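PDB 5JGF: vacuolar aminopeptidase 1 from Saccharomyces cerevisiae, which removes N-terminal amino acids, preferably neutral or hydrophobic ones, from peptides and proteins in the vacuole, as a zinc-dependent, dodecameric enzyme of peptidase family M18. Local coordinates for residues H361-L373 with G445-N457. Residues are numbered along the deposited sequence; the frame is centred on the assembly and turned at random.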
# COMPACT_ATOMS: atom_id res chain seq x y z
N HIS D 361 5.65 -11.29 38.49
CA HIS D 361 7.06 -10.97 38.29
C HIS D 361 7.34 -9.48 38.12
O HIS D 361 8.06 -9.08 37.20
CB HIS D 361 7.64 -11.73 37.09
CG HIS D 361 7.56 -13.22 37.21
ND1 HIS D 361 6.38 -13.92 37.04
CD2 HIS D 361 8.51 -14.14 37.47
CE1 HIS D 361 6.62 -15.21 37.18
NE2 HIS D 361 7.90 -15.38 37.44
N PHE D 362 6.75 -8.66 38.97
CA PHE D 362 7.01 -7.23 38.94
C PHE D 362 7.01 -6.72 40.37
O PHE D 362 6.32 -7.25 41.24
CB PHE D 362 5.97 -6.48 38.08
CG PHE D 362 4.55 -6.62 38.56
CD1 PHE D 362 4.11 -5.98 39.71
CD2 PHE D 362 3.63 -7.38 37.83
CE1 PHE D 362 2.79 -6.09 40.14
CE2 PHE D 362 2.30 -7.50 38.24
CZ PHE D 362 1.88 -6.85 39.40
N PRO D 363 7.84 -5.70 40.64
CA PRO D 363 7.95 -5.10 41.98
C PRO D 363 7.05 -3.89 42.16
O PRO D 363 6.58 -3.30 41.18
CB PRO D 363 9.42 -4.72 42.04
CG PRO D 363 9.66 -4.22 40.64
CD PRO D 363 8.95 -5.25 39.78
N VAL D 364 6.81 -3.52 43.41
CA VAL D 364 6.01 -2.36 43.74
C VAL D 364 6.86 -1.49 44.66
O VAL D 364 7.89 -1.94 45.16
CB VAL D 364 4.68 -2.75 44.42
CG1 VAL D 364 3.85 -3.60 43.46
CG2 VAL D 364 4.95 -3.52 45.71
N PRO D 365 6.44 -0.24 44.89
CA PRO D 365 7.21 0.66 45.75
C PRO D 365 7.25 0.35 47.25
O PRO D 365 6.33 -0.25 47.80
CB PRO D 365 6.56 2.02 45.50
CG PRO D 365 5.84 1.86 44.17
CD PRO D 365 5.31 0.47 44.27
N ASN D 366 8.34 0.78 47.88
CA ASN D 366 8.54 0.67 49.32
C ASN D 366 8.43 -0.70 49.98
O ASN D 366 7.98 -0.81 51.13
CB ASN D 366 7.59 1.65 50.01
CG ASN D 366 7.70 3.05 49.43
OD1 ASN D 366 8.80 3.59 49.30
ND2 ASN D 366 6.57 3.65 49.08
N VAL D 367 8.87 -1.74 49.28
CA VAL D 367 8.82 -3.09 49.83
C VAL D 367 10.23 -3.63 50.06
O VAL D 367 10.55 -4.07 51.16
CB VAL D 367 8.06 -4.04 48.89
CG1 VAL D 367 8.22 -5.48 49.35
CG2 VAL D 367 6.59 -3.65 48.86
N GLY D 368 11.06 -3.59 49.03
CA GLY D 368 12.42 -4.09 49.17
C GLY D 368 13.13 -4.27 47.85
O GLY D 368 12.61 -3.91 46.79
N ILE D 369 14.33 -4.83 47.91
CA ILE D 369 15.15 -5.06 46.73
C ILE D 369 14.42 -5.95 45.73
O ILE D 369 13.59 -6.78 46.12
CB ILE D 369 16.50 -5.73 47.13
CG1 ILE D 369 17.57 -5.43 46.08
CG2 ILE D 369 16.32 -7.23 47.32
CD1 ILE D 369 18.06 -3.99 46.10
N THR D 370 14.72 -5.78 44.45
CA THR D 370 14.09 -6.57 43.41
C THR D 370 15.11 -7.42 42.67
O THR D 370 16.11 -6.92 42.18
CB THR D 370 13.35 -5.68 42.39
OG1 THR D 370 12.30 -4.98 43.06
CG2 THR D 370 12.75 -6.52 41.26
N LEU D 371 14.85 -8.72 42.63
CA LEU D 371 15.73 -9.65 41.95
C LEU D 371 15.40 -9.60 40.46
O LEU D 371 14.23 -9.63 40.08
CB LEU D 371 15.48 -11.06 42.51
CG LEU D 371 16.64 -12.03 42.67
CD1 LEU D 371 17.84 -11.36 43.32
CD2 LEU D 371 16.16 -13.20 43.52
N SER D 372 16.43 -9.48 39.62
CA SER D 372 16.24 -9.42 38.17
C SER D 372 16.50 -10.81 37.61
O SER D 372 17.61 -11.34 37.71
CB SER D 372 17.19 -8.41 37.54
OG SER D 372 16.92 -7.10 37.98
N LEU D 373 15.47 -11.39 37.01
CA LEU D 373 15.56 -12.74 36.46
C LEU D 373 15.31 -12.78 34.97
O LEU D 373 14.41 -12.11 34.46
CB LEU D 373 14.54 -13.64 37.17
CG LEU D 373 14.64 -13.70 38.69
CD1 LEU D 373 13.26 -13.53 39.31
CD2 LEU D 373 15.27 -15.02 39.11
N GLY D 445 10.14 4.59 45.20
CA GLY D 445 9.46 4.77 46.47
C GLY D 445 10.30 5.63 47.39
O GLY D 445 11.53 5.57 47.35
N SER D 446 9.65 6.44 48.22
CA SER D 446 10.39 7.30 49.15
C SER D 446 11.14 6.48 50.22
O SER D 446 12.10 6.97 50.81
CB SER D 446 9.44 8.29 49.83
OG SER D 446 8.38 7.62 50.48
N LYS D 447 10.71 5.24 50.45
CA LYS D 447 11.37 4.35 51.42
C LYS D 447 12.42 3.44 50.77
O LYS D 447 13.22 2.81 51.47
CB LYS D 447 10.34 3.44 52.11
CG LYS D 447 9.53 4.04 53.24
CD LYS D 447 8.90 2.93 54.10
CE LYS D 447 9.98 2.00 54.66
NZ LYS D 447 9.42 1.05 55.67
N ASP D 448 12.43 3.38 49.45
CA ASP D 448 13.35 2.49 48.75
C ASP D 448 14.85 2.73 48.89
O ASP D 448 15.63 1.78 48.86
CB ASP D 448 12.93 2.39 47.28
CG ASP D 448 11.71 1.50 47.10
OD1 ASP D 448 10.75 1.89 46.40
OD2 ASP D 448 11.70 0.39 47.68
N VAL D 449 15.27 3.98 49.04
CA VAL D 449 16.69 4.24 49.23
C VAL D 449 17.10 3.55 50.53
O VAL D 449 18.08 2.80 50.57
CB VAL D 449 16.99 5.75 49.35
CG1 VAL D 449 18.46 5.97 49.69
CG2 VAL D 449 16.64 6.46 48.04
N GLY D 450 16.32 3.78 51.58
CA GLY D 450 16.60 3.17 52.87
C GLY D 450 16.51 1.66 52.87
O GLY D 450 17.34 0.98 53.47
N LEU D 451 15.50 1.11 52.20
CA LEU D 451 15.35 -0.33 52.14
C LEU D 451 16.52 -0.94 51.37
O LEU D 451 16.96 -2.06 51.67
CB LEU D 451 14.02 -0.70 51.47
CG LEU D 451 12.77 -0.33 52.29
CD1 LEU D 451 11.52 -0.52 51.44
CD2 LEU D 451 12.69 -1.19 53.55
N GLY D 452 17.03 -0.20 50.39
CA GLY D 452 18.16 -0.67 49.61
C GLY D 452 19.41 -0.73 50.48
O GLY D 452 20.11 -1.74 50.51
N VAL D 453 19.68 0.36 51.19
CA VAL D 453 20.84 0.42 52.08
C VAL D 453 20.76 -0.73 53.08
O VAL D 453 21.75 -1.42 53.34
CB VAL D 453 20.88 1.75 52.86
CG1 VAL D 453 21.98 1.70 53.92
CG2 VAL D 453 21.12 2.91 51.90
N LYS D 454 19.58 -0.93 53.65
CA LYS D 454 19.37 -1.98 54.64
C LYS D 454 19.71 -3.35 54.06
O LYS D 454 20.40 -4.15 54.70
CB LYS D 454 17.92 -1.96 55.13
CG LYS D 454 17.62 -2.97 56.23
CD LYS D 454 16.23 -2.73 56.82
CE LYS D 454 15.34 -3.96 56.70
NZ LYS D 454 15.89 -5.14 57.42
N PHE D 455 19.25 -3.62 52.85
CA PHE D 455 19.54 -4.91 52.23
C PHE D 455 21.03 -5.10 51.96
O PHE D 455 21.59 -6.14 52.29
CB PHE D 455 18.77 -5.06 50.92
CG PHE D 455 19.13 -6.31 50.17
CD1 PHE D 455 18.67 -7.54 50.61
CD2 PHE D 455 19.98 -6.25 49.08
CE1 PHE D 455 19.05 -8.71 49.96
CE2 PHE D 455 20.37 -7.41 48.42
CZ PHE D 455 19.91 -8.65 48.87
N PHE D 456 21.66 -4.10 51.35
CA PHE D 456 23.08 -4.18 51.02
C PHE D 456 23.95 -4.29 52.27
O PHE D 456 25.00 -4.94 52.25
CB PHE D 456 23.51 -2.96 50.20
CG PHE D 456 22.92 -2.93 48.81
CD1 PHE D 456 22.49 -1.73 48.26
CD2 PHE D 456 22.81 -4.10 48.06
CE1 PHE D 456 21.94 -1.69 46.97
CE2 PHE D 456 22.26 -4.07 46.78
CZ PHE D 456 21.83 -2.87 46.23
N ASN D 457 23.51 -3.65 53.35
CA ASN D 457 24.25 -3.70 54.61
C ASN D 457 24.18 -5.14 55.10
O ASN D 457 25.19 -5.71 55.53
CB ASN D 457 23.60 -2.76 55.64
CG ASN D 457 24.42 -2.64 56.92
OD1 ASN D 457 23.87 -2.52 58.01
ND2 ASN D 457 25.74 -2.64 56.78
O HOH W 1 10.27 -1.60 46.77
O HOH W 2 8.60 -1.03 54.07
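Two hydrogen bonds running in opposite senses join Asn-366 to Lys-447 and Asp-448. Asn-366 N gives an almost straight bond (170°) to Asp-448 OD1, 3.0 Å away, on the syn side but out of the carboxylate plane. In return Asn-366 OD1 accepts from Lys-447 N at 2.8 Å, while ND2 is held by His-254 O. The side chains of Asn-366 and Lys-447 cross at about a right angle, with OD1 near the lysine CB. Water extends the polar grip: one molecule links Val-367 N to Asp-448 OD2 (2.6 Å from the water), another joins Asn-366 O to Lys-447 NZ. An alanine in place of Asp-448 would probably leave Asn-366 N without its acceptor and the first water less firmly fixed.

The contact ties the loop leading into strand 369-372, a neighbour of strand 426-434 in the mixed sheet of the M18 fold, to helix 448-468; the Phe-456 side chain lies about 9 Å from that of the zinc ligand Asp-344.

Apolar contacts follow. Leu-451 CD1 lies against the carbonyl carbon of Asn-366 in the loop, and further along Ile-369 touches two rings. Its CG2 sits 3.9 Å above the centre of the Phe-455 ring, a CH-pi contact, whereas CG1, anti to the backbone N (chi1 -155°), carries CD1 to Phe-456 CZ.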